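Local coordinates for acetyl-CoA hydrolase/transferase family protein (Porphyromonas gingivalis, PDB 2NVV) that probably hydrolyses acetyl-CoA or transfers its CoA group to another carboxylate by way of a glutamyl-CoA thioester, and binds zinc, at residues V240-A245 and D430-N435; A353-A356 and I362-T365; F382-Y387 and E416-V421; S389-P394 and H412-H417; S403-M408 and K446-D451. All coordinates share one frame; numbering follows the deposited sequence.

Contact 1 (V240-A245 and D430-N435)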
# COMPACT_ATOMS: atom_id res chain seq x y z
N VAL A 240 23.32 -3.23 10.18
CA VAL A 240 24.74 -3.21 9.81
C VAL A 240 25.04 -4.50 9.04
O VAL A 240 25.82 -4.52 8.09
CB VAL A 240 25.70 -3.14 11.04
CG1 VAL A 240 25.20 -2.12 12.04
CG2 VAL A 240 25.85 -4.49 11.69
N SER A 241 24.38 -5.58 9.45
CA SER A 241 24.59 -6.87 8.83
C SER A 241 24.14 -6.89 7.39
O SER A 241 24.73 -7.57 6.54
CB SER A 241 23.83 -7.91 9.64
OG SER A 241 23.82 -9.14 8.95
N GLU A 242 23.08 -6.13 7.10
CA GLU A 242 22.53 -6.03 5.75
C GLU A 242 23.44 -5.23 4.85
O GLU A 242 23.59 -5.55 3.67
CB GLU A 242 21.15 -5.38 5.79
CG GLU A 242 20.06 -6.30 6.32
CD GLU A 242 19.97 -7.58 5.52
OE1 GLU A 242 19.53 -7.53 4.35
OE2 GLU A 242 20.35 -8.64 6.06
N MSE A 243 24.05 -4.18 5.40
CA MSE A 243 24.96 -3.35 4.62
C MSE A 243 26.16 -4.15 4.16
O MSE A 243 26.58 -4.04 3.01
CB MSE A 243 25.44 -2.15 5.43
CG MSE A 243 24.37 -1.13 5.73
SE MSE A 243 25.16 0.48 6.43
CE MSE A 243 25.33 0.03 8.28
N LYS A 244 26.72 -4.95 5.06
CA LYS A 244 27.89 -5.75 4.71
C LYS A 244 27.53 -6.92 3.81
O LYS A 244 28.39 -7.48 3.16
CB LYS A 244 28.60 -6.25 5.97
CG LYS A 244 27.87 -7.32 6.74
CD LYS A 244 28.62 -7.65 8.04
CE LYS A 244 30.12 -7.85 7.80
NZ LYS A 244 30.42 -8.88 6.73
N ALA A 245 26.25 -7.27 3.78
CA ALA A 245 25.78 -8.36 2.93
C ALA A 245 25.53 -7.78 1.53
O ALA A 245 25.34 -8.53 0.56
CB ALA A 245 24.47 -8.94 3.50
N ASP A 430 13.68 -12.46 8.56
CA ASP A 430 13.71 -11.82 7.25
C ASP A 430 12.74 -12.62 6.39
O ASP A 430 12.98 -13.78 6.08
CB ASP A 430 15.11 -11.88 6.65
CG ASP A 430 15.30 -10.88 5.54
OD1 ASP A 430 14.33 -10.63 4.79
OD2 ASP A 430 16.43 -10.37 5.40
N LEU A 431 11.64 -11.97 6.01
CA LEU A 431 10.60 -12.62 5.23
C LEU A 431 10.78 -12.62 3.72
O LEU A 431 10.05 -13.31 3.01
CB LEU A 431 9.26 -11.97 5.59
CG LEU A 431 8.53 -12.36 6.88
CD1 LEU A 431 9.50 -12.74 7.97
CD2 LEU A 431 7.63 -11.23 7.31
N ARG A 432 11.74 -11.85 3.24
CA ARG A 432 11.97 -11.75 1.79
C ARG A 432 12.35 -13.05 1.10
O ARG A 432 13.16 -13.82 1.58
CB ARG A 432 13.03 -10.68 1.50
CG ARG A 432 12.54 -9.25 1.75
CD ARG A 432 13.68 -8.27 1.75
NE ARG A 432 14.62 -8.55 2.83
CZ ARG A 432 15.71 -7.84 3.08
NH1 ARG A 432 16.50 -8.18 4.08
NH2 ARG A 432 16.02 -6.79 2.32
N GLY A 433 11.71 -13.28 -0.04
CA GLY A 433 12.00 -14.48 -0.82
C GLY A 433 11.41 -15.75 -0.27
O GLY A 433 11.79 -16.84 -0.70
N LYS A 434 10.47 -15.63 0.67
CA LYS A 434 9.86 -16.81 1.27
C LYS A 434 8.37 -16.92 1.05
O LYS A 434 7.67 -15.91 0.99
CB LYS A 434 10.16 -16.82 2.78
CG LYS A 434 11.59 -17.17 3.09
CD LYS A 434 11.95 -16.92 4.53
CE LYS A 434 13.38 -17.37 4.79
NZ LYS A 434 13.89 -16.96 6.13
N ASN A 435 7.88 -18.14 0.92
CA ASN A 435 6.46 -18.37 0.73
C ASN A 435 5.84 -18.41 2.13
O ASN A 435 6.56 -18.26 3.12
CB ASN A 435 6.21 -19.68 -0.04
CG ASN A 435 6.59 -20.91 0.75
OD1 ASN A 435 6.38 -22.03 0.29
ND2 ASN A 435 7.13 -20.72 1.94
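Glu242, near the C-terminal end of helix 226-245, meets Arg432 in the loop between strand 427-430 and helix 436-446. One carboxylate oxygen does the touching. Arg432 NH1 donates to Glu242 OE1 at 3.1 Å, and the pair is a salt bridge. The side chains come from opposite directions. The carboxylate lies at the edge of the guanidinium group, but the two planes are 53° apart. NH1 reaches OE1 from above the carboxylate plane. A bend at chi2 of Glu242 (-57°) helps to place its carboxylate here.

Asp430 sets the position of the arginine. Arg432 grips it side-on with two nitrogens, and both acceptor oxygens lie near the guanidinium plane. NE donates to the syn lone pair of Asp430 OD1 at 2.9 Å, while NH1 bonds Asp430 OD2 at 2.6 Å. The backbone N of Arg432 also donates to Asp430 OD1, at 3.3 Å, on the anti side. This last bond closes an Asx turn. Glu242 has a second partner, since its OE2 forms a salt bridge with Arg247. Phe116 of the second subunit makes a cation-pi contact with Arg432.

Glu242 OE1 and Asp430 OD2 are 4.3 Å apart, close for like charges. Both accept from NH1 of Arg432, whose positive charge probably offsets their repulsion and ties the helix end to the loop.

Contact 2 (A353-A356 and I362-T365)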
# COMPACT_ATOMS: atom_id res chain seq x y z
N ALA A 353 4.06 -3.34 16.00
CA ALA A 353 2.93 -4.19 15.67
C ALA A 353 2.18 -4.54 16.94
O ALA A 353 2.82 -4.89 17.92
CB ALA A 353 3.42 -5.45 14.99
N LEU A 354 0.85 -4.42 16.93
CA LEU A 354 0.06 -4.78 18.12
C LEU A 354 0.19 -6.27 18.20
O LEU A 354 0.37 -6.85 19.27
CB LEU A 354 -1.41 -4.44 17.96
CG LEU A 354 -1.82 -2.97 17.97
CD1 LEU A 354 -3.32 -2.89 18.25
CD2 LEU A 354 -1.02 -2.21 19.03
N GLU A 355 0.10 -6.89 17.03
CA GLU A 355 0.23 -8.32 16.89
C GLU A 355 0.62 -8.64 15.45
O GLU A 355 0.47 -7.82 14.55
CB GLU A 355 -1.08 -9.01 17.26
CG GLU A 355 -2.15 -8.99 16.18
CD GLU A 355 -3.42 -9.68 16.64
OE1 GLU A 355 -3.36 -10.44 17.63
OE2 GLU A 355 -4.48 -9.46 16.02
N ALA A 356 1.14 -9.84 15.23
CA ALA A 356 1.56 -10.29 13.91
C ALA A 356 1.24 -11.77 13.80
O ALA A 356 1.14 -12.44 14.83
CB ALA A 356 3.05 -10.07 13.72
N ILE A 362 0.45 -7.93 9.60
CA ILE A 362 0.50 -7.12 10.81
C ILE A 362 -0.79 -6.37 11.13
O ILE A 362 -1.46 -5.84 10.26
CB ILE A 362 1.69 -6.10 10.74
CG1 ILE A 362 3.00 -6.76 11.20
CG2 ILE A 362 1.43 -4.90 11.66
CD1 ILE A 362 3.50 -7.83 10.32
N ASN A 363 -1.12 -6.34 12.42
CA ASN A 363 -2.27 -5.64 12.95
C ASN A 363 -1.66 -4.53 13.79
O ASN A 363 -0.86 -4.80 14.70
CB ASN A 363 -3.10 -6.57 13.85
CG ASN A 363 -4.20 -5.83 14.61
OD1 ASN A 363 -4.33 -4.62 14.54
ND2 ASN A 363 -4.99 -6.58 15.36
N SER A 364 -1.98 -3.29 13.48
CA SER A 364 -1.42 -2.19 14.26
C SER A 364 -2.50 -1.25 14.78
O SER A 364 -2.20 -0.13 15.18
CB SER A 364 -0.37 -1.41 13.45
OG SER A 364 -0.69 -1.31 12.09
N THR A 365 -3.74 -1.73 14.82
CA THR A 365 -4.83 -0.87 15.26
C THR A 365 -5.94 -1.47 16.12
O THR A 365 -6.42 -0.81 17.04
CB THR A 365 -5.50 -0.20 14.04
OG1 THR A 365 -5.86 -1.20 13.08
CG2 THR A 365 -4.57 0.79 13.38
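Leu354 lays its side chain over the backbone of Ser364 and Thr365, with Leu354 CD1 3.6 Å from Thr365 N. Beside it the two strands are joined by an irregular pairing. Asn363 O accepts two backbone bonds, from Leu354 N at 2.8 Å and from Glu355 N at 3.3 Å. The first donor lies in the carbonyl plane and the second is tilted from it. Asn363 N returns a bond to Glu355 O at 3.0 Å, which makes Glu355 and Asn363 an antiparallel hydrogen-bonded pair.

Their side chains share one face of the sheet. Glu355 CG sits between the backbone N and the carbonyl carbon (chi1 80°), and the chain runs out extended from there. Asn363 ND2 donates to Glu355 OE2 at 3.0 Å. The donor comes from above the carboxylate plane, and the two flat groups are turned 64° apart. Glu355 OE2 also accepts from Ala410 N, and Asn363 ND2 also donates to His366 O. The other end of the amide is held as well: Thr365 N donates to Asn363 OD1 at 3.0 Å, closing an Asx turn.

Ile362 and Ala356 lie on the other face as a non-hydrogen-bonded pair. Ile362 CD1 is 4.1 Å from Ala356 CB, and its CG2 branch is 3.9 Å from Ala353 CB. Thr365 OG1 bonds Asp413, a zinc ligand. This is a beta hairpin of strands 355-357 and 362-367, marked by a classic beta bulge in which Leu354 and Glu355 both face Asn363.

Contact 3 (F382-Y387 and E416-V421). With ZN (zinc ion), chain G.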
# COMPACT_ATOMS: atom_id res chain seq x y z
N PHE A 382 4.62 4.40 4.83
CA PHE A 382 6.01 4.01 4.94
C PHE A 382 6.29 2.55 4.59
O PHE A 382 6.96 2.25 3.61
CB PHE A 382 6.49 4.33 6.35
CG PHE A 382 6.69 5.80 6.59
CD1 PHE A 382 7.77 6.47 6.04
CD2 PHE A 382 5.77 6.52 7.35
CE1 PHE A 382 7.94 7.83 6.24
CE2 PHE A 382 5.93 7.88 7.55
CZ PHE A 382 7.02 8.53 7.00
N THR A 383 5.76 1.63 5.40
CA THR A 383 5.95 0.20 5.18
C THR A 383 5.85 -0.21 3.71
O THR A 383 6.75 -0.85 3.16
CB THR A 383 4.90 -0.63 5.95
OG1 THR A 383 5.03 -0.38 7.35
CG2 THR A 383 5.10 -2.10 5.69
N ARG A 384 4.73 0.16 3.09
CA ARG A 384 4.47 -0.17 1.70
C ARG A 384 5.56 0.26 0.72
O ARG A 384 5.90 -0.50 -0.20
CB ARG A 384 3.13 0.40 1.26
CG ARG A 384 2.84 0.24 -0.22
CD ARG A 384 2.70 -1.21 -0.62
NE ARG A 384 1.35 -1.72 -0.34
CZ ARG A 384 0.30 -1.53 -1.14
NH1 ARG A 384 -0.89 -2.03 -0.81
NH2 ARG A 384 0.44 -0.87 -2.28
N ASN A 385 6.12 1.45 0.91
CA ASN A 385 7.13 1.96 -0.02
C ASN A 385 8.59 2.00 0.44
O ASN A 385 9.45 2.43 -0.32
CB ASN A 385 6.72 3.34 -0.49
CG ASN A 385 5.30 3.37 -1.04
OD1 ASN A 385 4.37 3.84 -0.38
ND2 ASN A 385 5.12 2.84 -2.25
N SER A 386 8.87 1.55 1.65
CA SER A 386 10.24 1.57 2.16
C SER A 386 11.18 0.63 1.41
O SER A 386 10.76 -0.33 0.78
CB SER A 386 10.28 1.20 3.63
OG SER A 386 9.89 -0.15 3.79
N TYR A 387 12.48 0.93 1.53
CA TYR A 387 13.54 0.15 0.91
C TYR A 387 13.40 -1.25 1.48
O TYR A 387 13.45 -2.24 0.76
CB TYR A 387 14.89 0.76 1.28
CG TYR A 387 16.05 0.31 0.44
CD1 TYR A 387 16.80 -0.80 0.81
CD2 TYR A 387 16.44 1.02 -0.69
CE1 TYR A 387 17.93 -1.18 0.07
CE2 TYR A 387 17.55 0.65 -1.43
CZ TYR A 387 18.30 -0.44 -1.05
OH TYR A 387 19.41 -0.81 -1.77
N GLU A 416 1.25 -9.63 3.84
CA GLU A 416 2.43 -10.42 3.56
C GLU A 416 3.27 -9.84 2.42
O GLU A 416 4.47 -10.06 2.35
CB GLU A 416 2.01 -11.85 3.19
CG GLU A 416 0.99 -11.93 2.06
CD GLU A 416 0.76 -13.36 1.58
OE1 GLU A 416 -0.20 -13.59 0.82
OE2 GLU A 416 1.54 -14.24 1.97
N HIS A 417 2.61 -9.11 1.54
CA HIS A 417 3.27 -8.51 0.38
C HIS A 417 4.00 -7.22 0.71
O HIS A 417 4.77 -6.71 -0.09
CB HIS A 417 2.23 -8.21 -0.71
CG HIS A 417 1.36 -9.37 -1.04
ND1 HIS A 417 1.82 -10.50 -1.69
CD2 HIS A 417 0.06 -9.62 -0.75
CE1 HIS A 417 0.85 -11.39 -1.78
NE2 HIS A 417 -0.23 -10.88 -1.22
N SER A 418 3.76 -6.69 1.91
CA SER A 418 4.37 -5.44 2.30
C SER A 418 5.35 -5.55 3.45
O SER A 418 6.28 -4.77 3.55
CB SER A 418 3.28 -4.42 2.65
OG SER A 418 2.47 -4.12 1.52
N VAL A 419 5.12 -6.52 4.33
CA VAL A 419 5.99 -6.71 5.49
C VAL A 419 7.22 -7.53 5.09
O VAL A 419 7.11 -8.70 4.72
CB VAL A 419 5.23 -7.42 6.62
CG1 VAL A 419 6.07 -7.43 7.87
CG2 VAL A 419 3.90 -6.73 6.86
N LYS A 420 8.40 -6.92 5.18
CA LYS A 420 9.64 -7.59 4.79
C LYS A 420 10.43 -8.22 5.93
O LYS A 420 11.05 -9.28 5.75
CB LYS A 420 10.55 -6.61 4.05
CG LYS A 420 9.87 -5.88 2.90
CD LYS A 420 9.23 -6.85 1.93
CE LYS A 420 8.51 -6.11 0.80
NZ LYS A 420 7.93 -7.07 -0.17
N VAL A 421 10.42 -7.58 7.10
CA VAL A 421 11.16 -8.09 8.24
C VAL A 421 10.42 -7.88 9.56
O VAL A 421 9.78 -6.84 9.75
CB VAL A 421 12.52 -7.40 8.36
CG1 VAL A 421 13.33 -8.01 9.48
CG2 VAL A 421 13.26 -7.49 7.03
ZN ZN G . -1.76 -12.04 -0.45
O HOH W 1 6.84 -2.73 1.62
O HOH W 2 -2.08 -10.61 1.46
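Ser418 points its side chain at helix 379-385 and is met there by Thr383 and Arg384. Thr383 comes with its methyl branch. CG2 is anti to the backbone N (chi1 -60° for OG1) and lies 3.6 Å from Ser418 O. Thr383 OG1 is turned to another partner, the carbonyl of Ser379 in its own helix. Arg384 starts away from the loop at its CB. Bends at chi2 (65°) and chi3 bring its NE back, and NE makes a weak hydrogen bond to Ser418 OG at 3.2 Å. The hydroxyl stands oblique to the guanidinium group. Water 1 lies between Thr383 O and Ser418 O, 2.9 Å from the latter.

Two contacts inside the loop hold its shape. Lys420 NZ donates to His417 O at 3.2 Å, from well above the carbonyl plane. Glu416 CG sits over the centre of the His417 ring, 3.6 Å above its plane. Both side chains then run to the same zinc ion. His417 NE2 is 2.1 Å from the metal and Glu416 OE1 is 2.5 Å from it, with water 2 as a further ligand. The far sides of these ligands are held too. Glu416 OE2 forms a salt bridge with Arg439, and His417 ND1 donates to the Asp102 carbonyl of the second subunit.

His411 and Asp413 of the second subunit complete the metal shell. The loop beside the helix thus carries half of an intersubunit zinc site.

Contact 4 (S389-P394 and H412-H417). With ZN (zinc ion), chain G; ZN (zinc ion), chain H.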
# COMPACT_ATOMS: atom_id res chain seq x y z
N SER A 389 10.99 -2.86 4.84
CA SER A 389 10.08 -2.52 5.93
C SER A 389 10.30 -3.46 7.11
O SER A 389 10.36 -4.67 6.94
CB SER A 389 8.63 -2.59 5.49
OG SER A 389 8.26 -3.93 5.21
N ILE A 390 10.42 -2.88 8.29
CA ILE A 390 10.64 -3.65 9.51
C ILE A 390 9.55 -3.42 10.54
O ILE A 390 9.06 -2.30 10.72
CB ILE A 390 11.99 -3.27 10.15
CG1 ILE A 390 13.12 -3.46 9.15
CG2 ILE A 390 12.22 -4.11 11.41
CD1 ILE A 390 14.44 -2.87 9.60
N PHE A 391 9.16 -4.48 11.21
CA PHE A 391 8.15 -4.39 12.25
C PHE A 391 8.72 -5.00 13.53
O PHE A 391 9.25 -6.11 13.52
CB PHE A 391 6.87 -5.09 11.81
CG PHE A 391 5.98 -4.22 10.99
CD1 PHE A 391 5.15 -3.27 11.60
CD2 PHE A 391 5.97 -4.33 9.60
CE1 PHE A 391 4.33 -2.43 10.84
CE2 PHE A 391 5.15 -3.49 8.83
CZ PHE A 391 4.32 -2.54 9.45
N THR A 392 8.63 -4.24 14.61
CA THR A 392 9.12 -4.67 15.91
C THR A 392 7.97 -4.88 16.87
O THR A 392 6.90 -4.30 16.70
CB THR A 392 10.03 -3.62 16.51
OG1 THR A 392 9.31 -2.39 16.58
CG2 THR A 392 11.28 -3.45 15.68
N THR A 393 8.21 -5.70 17.89
CA THR A 393 7.19 -5.98 18.89
C THR A 393 7.67 -7.00 19.92
O THR A 393 8.29 -8.01 19.58
CB THR A 393 5.91 -6.58 18.28
OG1 THR A 393 5.01 -6.95 19.33
CG2 THR A 393 6.23 -7.85 17.48
N PRO A 394 7.43 -6.72 21.21
CA PRO A 394 7.86 -7.69 22.21
C PRO A 394 7.08 -8.95 21.86
O PRO A 394 5.97 -8.86 21.36
CB PRO A 394 7.42 -7.05 23.53
CG PRO A 394 6.28 -6.15 23.13
CD PRO A 394 6.79 -5.55 21.85
N HIS A 412 -6.25 -6.97 9.84
CA HIS A 412 -5.14 -6.78 8.92
C HIS A 412 -4.91 -5.32 8.52
O HIS A 412 -5.77 -4.69 7.91
CB HIS A 412 -5.33 -7.61 7.65
CG HIS A 412 -5.34 -9.09 7.88
ND1 HIS A 412 -4.43 -9.94 7.27
CD2 HIS A 412 -6.14 -9.87 8.63
CE1 HIS A 412 -4.67 -11.18 7.64
NE2 HIS A 412 -5.71 -11.17 8.46
N ASP A 413 -3.74 -4.80 8.87
CA ASP A 413 -3.36 -3.44 8.50
C ASP A 413 -2.25 -3.48 7.45
O ASP A 413 -2.20 -2.61 6.57
CB ASP A 413 -2.91 -2.66 9.73
CG ASP A 413 -4.07 -2.20 10.57
OD1 ASP A 413 -5.02 -1.64 9.99
OD2 ASP A 413 -4.04 -2.39 11.81
N HIS A 414 -1.38 -4.48 7.53
CA HIS A 414 -0.30 -4.64 6.56
C HIS A 414 -0.25 -6.09 6.12
O HIS A 414 -0.37 -6.98 6.95
CB HIS A 414 1.03 -4.20 7.18
CG HIS A 414 0.96 -2.84 7.80
ND1 HIS A 414 0.58 -2.64 9.11
CD2 HIS A 414 1.13 -1.61 7.27
CE1 HIS A 414 0.51 -1.35 9.36
NE2 HIS A 414 0.85 -0.70 8.26
N SER A 415 -0.11 -6.33 4.82
CA SER A 415 -0.10 -7.69 4.30
C SER A 415 1.27 -8.31 4.04
O SER A 415 2.30 -7.62 4.01
CB SER A 415 -0.90 -7.75 3.00
OG SER A 415 -0.11 -7.35 1.91
N GLU A 416 1.25 -9.63 3.84
CA GLU A 416 2.43 -10.42 3.56
C GLU A 416 3.27 -9.84 2.42
O GLU A 416 4.47 -10.06 2.35
CB GLU A 416 2.01 -11.85 3.19
CG GLU A 416 0.99 -11.93 2.06
CD GLU A 416 0.76 -13.36 1.58
OE1 GLU A 416 -0.20 -13.59 0.82
OE2 GLU A 416 1.54 -14.24 1.97
N HIS A 417 2.61 -9.11 1.54
CA HIS A 417 3.27 -8.51 0.38
C HIS A 417 4.00 -7.22 0.71
O HIS A 417 4.77 -6.71 -0.09
CB HIS A 417 2.23 -8.21 -0.71
CG HIS A 417 1.36 -9.37 -1.04
ND1 HIS A 417 1.82 -10.50 -1.69
CD2 HIS A 417 0.06 -9.62 -0.75
CE1 HIS A 417 0.85 -11.39 -1.78
NE2 HIS A 417 -0.23 -10.88 -1.22
ZN ZN G . -1.76 -12.04 -0.45
ZN ZN H . -7.41 -1.14 9.57
O HOH W 2 -2.08 -10.61 1.46
O HOH W 3 -7.00 -2.21 7.72
O HOH W 4 -7.52 0.13 11.60
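His414 and Phe391 make the one touch between the loop 412-417 and strand 389-392. In the loop, Asp413 comes just before this point and binds a zinc ion through OD1 at 2.5 Å. Water 3 and water 4 are also ligands, at 2.2 Å and 2.4 Å from the metal. His411 of the same chain, with Glu416 and His417 of the second subunit, completes that site. Asp413 and His414 both face Ile362, a classic beta bulge.

At His414 the loop meets the sheet. Strand 389-392 is the middle one of five in a mixed sheet, flanked by parallel strands 348-352 and 421-424. Phe391 sends its ring from this strand toward the loop. Phe391 CZ lies over the centre of the His414 ring, 3.8 Å from His414 CG. The side chains cross at about a right angle, and the ring planes are oblique at 47°, with centroids 5.0 Å apart. His414 chi2 is 88°, which turns a face of the imidazole to Phe391 CZ. His414 NE2 has a weak hydrogen bond with Ser379 OG.

Ser415 OG accepts from His417 N at 3.3 Å, closing an ST turn. Glu416 is extended beyond CG, and it runs with His417 to a different zinc ion from that of Asp413.

Contact 5 (S403-M408 and K446-D451)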
# COMPACT_ATOMS: atom_id res chain seq x y z
N SER A 403 0.21 -13.74 23.52
CA SER A 403 1.27 -13.85 22.54
C SER A 403 1.10 -12.75 21.48
O SER A 403 -0.01 -12.52 20.99
CB SER A 403 1.22 -15.22 21.86
OG SER A 403 2.11 -15.27 20.75
N SER A 404 2.18 -12.07 21.13
CA SER A 404 2.11 -11.02 20.12
C SER A 404 2.01 -11.65 18.74
O SER A 404 1.68 -10.99 17.77
CB SER A 404 3.36 -10.15 20.17
OG SER A 404 3.46 -9.49 21.41
N PHE A 405 2.30 -12.95 18.67
CA PHE A 405 2.25 -13.71 17.42
C PHE A 405 1.10 -14.70 17.46
O PHE A 405 0.97 -15.48 18.40
CB PHE A 405 3.58 -14.43 17.20
CG PHE A 405 4.72 -13.50 16.96
CD1 PHE A 405 4.99 -13.01 15.68
CD2 PHE A 405 5.49 -13.04 18.02
CE1 PHE A 405 6.01 -12.09 15.46
CE2 PHE A 405 6.51 -12.12 17.81
CZ PHE A 405 6.76 -11.64 16.53
N VAL A 406 0.26 -14.66 16.43
CA VAL A 406 -0.92 -15.50 16.37
C VAL A 406 -1.07 -16.19 15.01
O VAL A 406 -0.41 -15.81 14.04
CB VAL A 406 -2.16 -14.64 16.62
CG1 VAL A 406 -2.11 -14.03 18.02
CG2 VAL A 406 -2.24 -13.54 15.58
N PRO A 407 -1.93 -17.22 14.93
CA PRO A 407 -2.14 -17.93 13.66
C PRO A 407 -2.56 -16.96 12.56
O PRO A 407 -2.03 -16.99 11.45
CB PRO A 407 -3.24 -18.93 14.01
CG PRO A 407 -2.97 -19.23 15.46
CD PRO A 407 -2.66 -17.87 16.03
N MSE A 408 -3.53 -16.10 12.88
CA MSE A 408 -4.03 -15.08 11.96
C MSE A 408 -4.33 -13.82 12.76
O MSE A 408 -4.87 -13.91 13.86
CB MSE A 408 -5.32 -15.54 11.27
CG MSE A 408 -5.77 -14.61 10.16
SE MSE A 408 -7.58 -14.94 9.51
CE MSE A 408 -7.24 -16.33 8.19
N LYS A 446 12.56 -17.60 15.13
CA LYS A 446 13.30 -16.39 15.47
C LYS A 446 12.62 -15.32 16.30
O LYS A 446 13.26 -14.67 17.12
CB LYS A 446 13.83 -15.73 14.19
CG LYS A 446 14.63 -16.64 13.26
CD LYS A 446 15.78 -17.36 13.99
CE LYS A 446 17.05 -17.39 13.12
NZ LYS A 446 16.85 -17.94 11.75
N CYS A 447 11.32 -15.12 16.11
CA CYS A 447 10.58 -14.07 16.81
C CYS A 447 9.62 -14.48 17.91
O CYS A 447 9.51 -13.81 18.94
CB CYS A 447 9.84 -13.22 15.79
SG CYS A 447 10.91 -12.50 14.51
N VAL A 448 8.88 -15.56 17.68
CA VAL A 448 7.91 -16.08 18.64
C VAL A 448 8.55 -16.47 19.97
O VAL A 448 9.68 -16.98 20.02
CB VAL A 448 7.19 -17.30 18.04
CG1 VAL A 448 6.16 -17.85 19.02
CG2 VAL A 448 6.51 -16.91 16.74
N HIS A 449 7.83 -16.25 21.06
CA HIS A 449 8.31 -16.59 22.39
C HIS A 449 8.24 -18.11 22.55
O HIS A 449 7.24 -18.74 22.17
CB HIS A 449 7.44 -15.89 23.44
CG HIS A 449 7.86 -16.15 24.85
ND1 HIS A 449 7.87 -17.42 25.40
CD2 HIS A 449 8.26 -15.31 25.83
CE1 HIS A 449 8.26 -17.34 26.66
NE2 HIS A 449 8.51 -16.08 26.95
N PRO A 450 9.29 -18.72 23.12
CA PRO A 450 9.35 -20.18 23.33
C PRO A 450 8.04 -20.83 23.76
O PRO A 450 7.70 -21.91 23.27
CB PRO A 450 10.46 -20.32 24.37
CG PRO A 450 11.43 -19.26 23.91
CD PRO A 450 10.51 -18.08 23.65
N ASP A 451 7.32 -20.17 24.67
CA ASP A 451 6.04 -20.67 25.17
C ASP A 451 4.97 -20.88 24.11
O ASP A 451 3.99 -21.56 24.36
CB ASP A 451 5.48 -19.71 26.22
CG ASP A 451 6.09 -19.91 27.58
OD1 ASP A 451 5.78 -19.10 28.49
OD2 ASP A 451 6.86 -20.87 27.74
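Phe405 has CG beside its backbone N (chi1 -66°), which swings the ring out over the chain at Cys447 and Val448. Val448 has CG1 anti to its own N (chi1 -180°), and this leaves CG2 on the side that meets the phenylalanine. CG2 of Val448 lies 3.9 Å from Phe405 CG and as near to its CB. The two side chains meet at a slant. Further along the ring, Phe405 CZ is 3.5 Å from Cys447 CB, which approaches obliquely. Val448 N lies over one ring face, 4.1 Å above the plane of the Phe405 ring and offset toward its rim.

Phe405 belongs to strand 405-406, at the edge of the four-stranded mixed sheet. The opposing loop links helix 436-446 to helix 453-459. Ile443 of the first helix packs on both Phe405 and Val448.

Some polar groups nearby bond within their own segment. Ser403 OG donates to a lone pair of Phe405 O at 2.6 Å. Asp451 N donates to His449 ND1 at 2.9 Å, in the plane of the imidazole. Others look outward: the His449 ring meets Trp426 with the planes about perpendicular, and Cys447 O accepts from Ser424 OG.

No hydrogen bond crosses between the segments. The strand and the loop are held here by van der Waals contact of a buried phenyl ring with aliphatic carbons and a peptide.

How the contacts relate
Contacts 3 and 4 share Glu416 and His417 and have centres 8 Å apart. Both touch the second subunit, and the loop they share supplies ligands to two zinc ions. Contact 2 lies 7 Å from contact 4, centre to centre, and backs it through Ser364 and Thr365, which hold the zinc ligand Asp413. Contacts 2 and 5 meet in one sheet, where Ala356 N is 2.8 Å from Ser404 O. Contact 1 is more remote. It joins contact 3 through Leu431 N and Lys420 O, 2.8 Å apart, and its Arg432 side chain is about 11 Å from that of His417. The side chain of His414 is about 7 Å from Gly378, predicted to bind CoA.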